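Local coordinates for protein pks18 (Mycobacterium tuberculosis, PDB 1TED) that probably extends medium- and long-chain acyl-CoA starters with malonyl-CoA to make tri- and tetraketide alpha-pyrones, as a homodimeric type III polyketide synthase, at residues A[85-90]-A[209-214]. Residues are numbered along the deposited sequence; the frame is centred on the assembly and turned at random.
Sequences VDPLDA and AVFADD. With MYR (myristic acid), chain E.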
ATOM      1  N   VAL A  85     -13.670 -12.381  15.747  1.00 36.10           N
ATOM      2  CA  VAL A  85     -14.703 -11.834  16.611  1.00 38.19           C
ATOM      3  C   VAL A  85     -16.065 -12.444  16.273  1.00 39.65           C
ATOM      4  O   VAL A  85     -16.315 -12.816  15.127  1.00 39.54           O
ATOM      5  CB  VAL A  85     -14.752 -10.290  16.450  1.00 38.37           C
ATOM      6  CG1 VAL A  85     -16.158  -9.772  16.637  1.00 38.03           C
ATOM      7  CG2 VAL A  85     -13.802  -9.640  17.454  1.00 37.09           C
ATOM      8  N   ASP A  86     -16.926 -12.563  17.280  1.00 40.89           N
ATOM      9  CA  ASP A  86     -18.273 -13.097  17.090  1.00 43.18           C
ATOM     10  C   ASP A  86     -19.182 -11.884  16.989  1.00 44.36           C
ATOM     11  O   ASP A  86     -19.654 -11.376  18.000  1.00 43.01           O
ATOM     12  CB  ASP A  86     -18.700 -13.939  18.290  1.00 45.83           C
ATOM     13  CG  ASP A  86     -20.005 -14.675  18.051  1.00 48.19           C
ATOM     14  OD1 ASP A  86     -20.909 -14.103  17.404  1.00 49.01           O
ATOM     15  OD2 ASP A  86     -20.129 -15.827  18.517  1.00 49.90           O
ATOM     16  N   PRO A  87     -19.451 -11.412  15.762  1.00 46.62           N
ATOM     17  CA  PRO A  87     -20.304 -10.239  15.545  1.00 47.67           C
ATOM     18  C   PRO A  87     -21.638 -10.210  16.305  1.00 49.50           C
ATOM     19  O   PRO A  87     -22.104  -9.149  16.729  1.00 48.04           O
ATOM     20  CB  PRO A  87     -20.482 -10.226  14.027  1.00 47.27           C
ATOM     21  CG  PRO A  87     -20.396 -11.682  13.670  1.00 47.45           C
ATOM     22  CD  PRO A  87     -19.227 -12.132  14.495  1.00 45.73           C
ATOM     23  N   LEU A  88     -22.247 -11.372  16.495  1.00 51.53           N
ATOM     24  CA  LEU A  88     -23.527 -11.423  17.189  1.00 54.01           C
ATOM     25  C   LEU A  88     -23.385 -11.680  18.686  1.00 56.08           C
ATOM     26  O   LEU A  88     -24.383 -11.820  19.395  1.00 56.08           O
ATOM     27  CB  LEU A  88     -24.414 -12.499  16.558  1.00 53.48           C
ATOM     28  CG  LEU A  88     -24.636 -12.385  15.048  1.00 52.30           C
ATOM     29  CD1 LEU A  88     -25.565 -13.492  14.604  1.00 52.51           C
ATOM     30  CD2 LEU A  88     -25.212 -11.025  14.700  1.00 51.35           C
ATOM     31  N   ASP A  89     -22.148 -11.736  19.165  1.00 57.88           N
ATOM     32  CA  ASP A  89     -21.892 -11.980  20.577  1.00 60.41           C
ATOM     33  C   ASP A  89     -22.651 -10.979  21.441  1.00 61.82           C
ATOM     34  O   ASP A  89     -22.907  -9.851  21.023  1.00 62.04           O
ATOM     35  CB  ASP A  89     -20.395 -11.877  20.867  1.00 61.63           C
ATOM     36  CG  ASP A  89     -20.033 -12.396  22.242  1.00 62.88           C
ATOM     37  OD1 ASP A  89     -20.578 -11.878  23.242  1.00 63.60           O
ATOM     38  OD2 ASP A  89     -19.200 -13.327  22.318  1.00 63.82           O
ATOM     39  N   ALA A  90     -23.013 -11.401  22.648  1.00 63.16           N
ATOM     40  CA  ALA A  90     -23.744 -10.542  23.567  1.00 65.02           C
ATOM     41  C   ALA A  90     -23.055  -9.188  23.705  1.00 65.64           C
ATOM     42  O   ALA A  90     -23.702  -8.145  23.643  1.00 64.78           O
ATOM     43  CB  ALA A  90     -23.854 -11.219  24.930  1.00 65.71           C
ATOM     44  N   ALA A 209     -18.127  -5.959  11.074  1.00 31.16           N
ATOM     45  CA  ALA A 209     -19.551  -6.316  11.051  1.00 32.96           C
ATOM     46  C   ALA A 209     -20.446  -5.148  11.482  1.00 35.15           C
ATOM     47  O   ALA A 209     -20.174  -4.475  12.481  1.00 36.53           O
ATOM     48  CB  ALA A 209     -19.795  -7.511  11.953  1.00 31.19           C
ATOM     49  N   VAL A 210     -21.522  -4.916  10.734  1.00 35.72           N
ATOM     50  CA  VAL A 210     -22.440  -3.824  11.046  1.00 36.27           C
ATOM     51  C   VAL A 210     -23.910  -4.240  10.929  1.00 36.85           C
ATOM     52  O   VAL A 210     -24.761  -3.762  11.683  1.00 36.44           O
ATOM     53  CB  VAL A 210     -22.167  -2.608  10.124  1.00 35.94           C
ATOM     54  CG1 VAL A 210     -23.235  -1.567  10.305  1.00 39.67           C
ATOM     55  CG2 VAL A 210     -20.813  -1.999  10.463  1.00 38.08           C
ATOM     56  N   PHE A 211     -24.192  -5.130   9.981  1.00 38.40           N
ATOM     57  CA  PHE A 211     -25.539  -5.642   9.735  1.00 38.17           C
ATOM     58  C   PHE A 211     -26.530  -4.549   9.345  1.00 38.29           C
ATOM     59  O   PHE A 211     -27.480  -4.264  10.068  1.00 38.17           O
ATOM     60  CB  PHE A 211     -26.042  -6.406  10.969  1.00 39.21           C
ATOM     61  CG  PHE A 211     -25.222  -7.634  11.299  1.00 39.85           C
ATOM     62  CD1 PHE A 211     -25.384  -8.812  10.577  1.00 37.95           C
ATOM     63  CD2 PHE A 211     -24.271  -7.602  12.317  1.00 39.93           C
ATOM     64  CE1 PHE A 211     -24.611  -9.939  10.861  1.00 37.80           C
ATOM     65  CE2 PHE A 211     -23.494  -8.727  12.606  1.00 39.16           C
ATOM     66  CZ  PHE A 211     -23.668  -9.897  11.875  1.00 37.63           C
ATOM     67  N   ALA A 212     -26.297  -3.935   8.187  1.00 39.35           N
ATOM     68  CA  ALA A 212     -27.172  -2.883   7.670  1.00 38.77           C
ATOM     69  C   ALA A 212     -28.345  -3.511   6.891  1.00 39.20           C
ATOM     70  O   ALA A 212     -28.346  -4.714   6.627  1.00 38.00           O
ATOM     71  CB  ALA A 212     -26.372  -1.940   6.771  1.00 36.93           C
ATOM     72  N   ASP A 213     -29.322  -2.689   6.517  1.00 40.60           N
ATOM     73  CA  ASP A 213     -30.524  -3.145   5.811  1.00 42.77           C
ATOM     74  C   ASP A 213     -30.438  -3.567   4.346  1.00 41.40           C
ATOM     75  O   ASP A 213     -31.150  -4.482   3.937  1.00 43.96           O
ATOM     76  CB  ASP A 213     -31.630  -2.084   5.896  1.00 47.42           C
ATOM     77  CG  ASP A 213     -32.087  -1.813   7.314  1.00 51.80           C
ATOM     78  OD1 ASP A 213     -32.052  -2.750   8.150  1.00 54.79           O
ATOM     79  OD2 ASP A 213     -32.502  -0.659   7.585  1.00 53.29           O
ATOM     80  N   ASP A 214     -29.608  -2.898   3.552  1.00 39.25           N
ATOM     81  CA  ASP A 214     -29.500  -3.202   2.122  1.00 38.90           C
ATOM     82  C   ASP A 214     -28.989  -4.607   1.744  1.00 37.59           C
ATOM     83  O   ASP A 214     -28.268  -5.240   2.522  1.00 37.15           O
ATOM     84  CB  ASP A 214     -28.642  -2.131   1.431  1.00 40.40           C
ATOM     85  CG  ASP A 214     -27.253  -2.016   2.028  1.00 41.43           C
ATOM     86  OD1 ASP A 214     -27.109  -1.420   3.123  1.00 41.93           O
ATOM     87  OD2 ASP A 214     -26.304  -2.530   1.403  1.00 41.52           O
TER
HETATM   88  C1  MYR E3045     -21.587 -12.453  10.179  1.00 54.00           C
HETATM   89  O1  MYR E3045     -21.533 -13.603  10.607  1.00 54.28           O
HETATM   90  O2  MYR E3045     -22.634 -12.047   9.671  1.00 54.78           O
HETATM   91  C2  MYR E3045     -20.370 -11.531  10.278  1.00 53.49           C
HETATM   92  C3  MYR E3045     -19.799 -11.229   8.891  1.00 51.31           C
HETATM   93  C4  MYR E3045     -18.561 -10.332   8.989  1.00 48.26           C
HETATM   94  C5  MYR E3045     -18.010  -9.986   7.604  1.00 45.41           C
HETATM   95  C6  MYR E3045     -18.980  -9.132   6.783  1.00 42.55           C
HETATM   96  C7  MYR E3045     -19.142  -7.714   7.340  1.00 40.21           C
HETATM   97  C8  MYR E3045     -17.864  -6.884   7.197  1.00 38.57           C
HETATM   98  C9  MYR E3045     -17.492  -6.667   5.729  1.00 38.26           C
HETATM   99  C10 MYR E3045     -16.141  -5.962   5.611  1.00 37.39           C
HETATM  100  C11 MYR E3045     -15.736  -5.801   4.144  1.00 39.06           C
HETATM  101  C12 MYR E3045     -14.360  -5.143   4.021  1.00 37.48           C
HETATM  102  C13 MYR E3045     -13.937  -5.059   2.553  1.00 38.37           C
HETATM  103  C14 MYR E3045     -12.545  -4.440   2.415  1.00 40.58           C
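Pro-87 and Leu-88 close on Phe-211 from two directions, and the contact between these loops is wholly apolar. The tight end lies at Pro-87: its CB sits 3.5 Å from CB of Ala-209, closer than two carbons usually pack, and the same Pro-87 CB meets the ring edge of Phe-211 near its plane, 3.7 Å from CE2. Leu-88 crosses the phenyl group at about a right angle, with its CD2 branch 3.4 Å from CZ of Phe-211. The benzyl group reaches these partners because CG of Phe-211 stands anti to its own carbonyl carbon (chi1 -63°), on a residue whose backbone has positive phi. A type I turn from Asp-86 to Asp-89, closed by the backbone hydrogen bond from Asp-89 N to Asp-86 O, presents the proline and leucine together.

Myristic acid lies against the buried end. Its C2 is 3.4 Å from Pro-87 CG, its chain passes Ala-209, and carboxylate O2 comes within 3.1 Å of Phe-211 CE1, oblique to the ring. Past Phe-211 the two loops no longer touch: Ala-212, its N hydrogen-bonded to Asp-217, leads away to exposed Asp-213 and Asp-214, the latter N-capping helix 215-223. That helix carries His-221, a probable substrate-binding residue, whose ring meets Phe-211. The two loops thus line the carboxylate end of the acyl chain's site, consistent with the substrate-binding tunnel of this thiolase-fold type III polyketide synthase.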